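Local coordinates for protein R-imine reductase (Streptomyces kanamyceticus, PDB 3ZGY) that catalyses the R-selective, NADPH-dependent reduction of an imine substrate, at residues His264-Phe268 / Leu269-Ala273. Numbering follows the deposited sequence.
Sequences HESEF and LGVNA
Leu269, Gly270 and Val271 each donate a backbone N-H into the last turn of helix 252-269. Leu269 N donates to Glu265 O at 3.0 Å, continuing the helical i to i-4 pattern. Val271 N reaches back five residues to Ser266 O, also 3.0 Å away. The bond from Gly270 N to Glu267 O, 2.9 Å long, spans three residues rather than four. Gly270 turns the chain with a positive phi of 77°, a conformation that favours glycine.

Among the side chains, Leu269 lies against Glu265, its CD1 3.5 Å from Glu265 OE2. The Glu265 chain leaves with CG opposite the backbone N (chi1 -174°) and then bends at chi2, which brings its carboxylate up beside the leucine; OE2 is also hydrogen-bonded to Ser114 OG of the second subunit. On its other branch, Leu269 CD2 comes within 4.2 Å of Phe268 CD2. With alanine in place of Leu269, the aliphatic part of Glu265 would probably lose its apolar neighbour and a gap would open beside Leu207 of helix 182-209.

Beyond the turn, Ala273 CB points back at the helix, 3.8 Å from Ser266 CB and 4.0 Å from Glu267 CG. The Glu267 carboxylate goes on to a salt bridge with Arg277, on the next helix.

The 6→1 bond from Val271 N to Ser266 O and the 5→2 bond from Gly270 N to Glu267 O, with Gly270 at positive phi, make a Schellman motif. It ends helix 252-269 of the C-terminal domain, and a short connection through Val271 and Asn272 leads to Ala273, the N-cap residue of helix 274-291.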
loop_
_atom_site.group_PDB
_atom_site.type_symbol
_atom_site.label_atom_id
_atom_site.label_comp_id
_atom_site.label_asym_id
_atom_site.label_seq_id
_atom_site.Cartn_x
_atom_site.Cartn_y
_atom_site.Cartn_z
ATOM N N HIS D 264 16.130 12.959 6.795
ATOM C CA HIS D 264 17.429 13.083 7.502
ATOM C C HIS D 264 17.866 11.730 8.000
ATOM O O HIS D 264 19.013 11.295 7.802
ATOM C CB HIS D 264 17.315 14.063 8.658
ATOM C CG HIS D 264 17.146 15.477 8.207
ATOM N ND1 HIS D 264 16.553 16.443 8.993
ATOM C CD2 HIS D 264 17.474 16.085 7.038
ATOM C CE1 HIS D 264 16.518 17.583 8.320
ATOM N NE2 HIS D 264 17.078 17.396 7.138
ATOM N N GLU D 265 16.922 11.024 8.600
ATOM C CA GLU D 265 17.180 9.680 9.024
ATOM C C GLU D 265 17.775 8.817 7.903
ATOM O O GLU D 265 18.798 8.163 8.063
ATOM C CB GLU D 265 15.895 9.101 9.561
ATOM C CG GLU D 265 16.082 7.731 10.179
ATOM C CD GLU D 265 16.641 7.786 11.580
ATOM O OE1 GLU D 265 15.829 8.006 12.515
ATOM O OE2 GLU D 265 17.881 7.607 11.716
ATOM N N SER D 266 17.153 8.854 6.741
ATOM C CA SER D 266 17.560 7.986 5.655
ATOM C C SER D 266 18.924 8.344 5.106
ATOM O O SER D 266 19.776 7.467 4.900
ATOM C CB SER D 266 16.494 8.029 4.569
ATOM O OG SER D 266 15.262 7.603 5.104
ATOM N N GLU D 267 19.129 9.634 4.884
ATOM C CA GLU D 267 20.424 10.140 4.406
ATOM C C GLU D 267 21.511 9.749 5.380
ATOM O O GLU D 267 22.480 9.095 5.017
ATOM C CB GLU D 267 20.384 11.662 4.220
ATOM C CG GLU D 267 19.816 12.094 2.867
ATOM C CD GLU D 267 19.487 13.593 2.790
ATOM O OE1 GLU D 267 19.716 14.344 3.790
ATOM O OE2 GLU D 267 18.996 14.022 1.704
ATOM N N PHE D 268 21.290 10.083 6.648
ATOM C CA PHE D 268 22.258 9.767 7.685
ATOM C C PHE D 268 22.608 8.304 7.840
ATOM O O PHE D 268 23.734 8.015 8.169
ATOM C CB PHE D 268 21.776 10.281 9.010
ATOM C CG PHE D 268 22.826 10.238 10.082
ATOM C CD1 PHE D 268 23.885 11.121 10.069
ATOM C CD2 PHE D 268 22.739 9.311 11.109
ATOM C CE1 PHE D 268 24.843 11.083 11.053
ATOM C CE2 PHE D 268 23.693 9.270 12.105
ATOM C CZ PHE D 268 24.753 10.151 12.069
ATOM N N LEU D 269 21.676 7.376 7.681
ATOM C CA LEU D 269 22.008 5.975 7.842
ATOM C C LEU D 269 22.562 5.392 6.557
ATOM O O LEU D 269 22.935 4.212 6.493
ATOM C CB LEU D 269 20.789 5.193 8.279
ATOM C CG LEU D 269 20.098 5.648 9.572
ATOM C CD1 LEU D 269 18.834 4.863 9.773
ATOM C CD2 LEU D 269 21.032 5.437 10.746
ATOM N N GLY D 270 22.598 6.213 5.510
ATOM C CA GLY D 270 23.158 5.789 4.243
ATOM C C GLY D 270 22.247 4.896 3.441
ATOM O O GLY D 270 22.718 4.118 2.617
ATOM N N VAL D 271 20.954 4.917 3.722
ATOM C CA VAL D 271 20.040 4.147 2.892
ATOM C C VAL D 271 19.450 5.138 1.904
ATOM O O VAL D 271 19.579 6.339 2.047
ATOM C CB VAL D 271 18.934 3.440 3.698
ATOM C CG1 VAL D 271 19.547 2.564 4.758
ATOM C CG2 VAL D 271 17.983 4.434 4.345
ATOM N N ASN D 272 18.820 4.629 0.881
ATOM C CA ASN D 272 18.178 5.481 -0.089
ATOM C C ASN D 272 17.156 6.442 0.480
ATOM O O ASN D 272 16.294 6.041 1.226
ATOM C CB ASN D 272 17.472 4.611 -1.117
ATOM C CG ASN D 272 17.329 5.312 -2.421
ATOM O OD1 ASN D 272 16.376 6.063 -2.630
ATOM N ND2 ASN D 272 18.337 5.181 -3.251
ATOM N N ALA D 273 17.209 7.695 0.057
ATOM C CA ALA D 273 16.260 8.702 0.519
ATOM C C ALA D 273 15.373 9.289 -0.597
ATOM O O ALA D 273 14.609 10.221 -0.334
ATOM C CB ALA D 273 16.984 9.822 1.227
#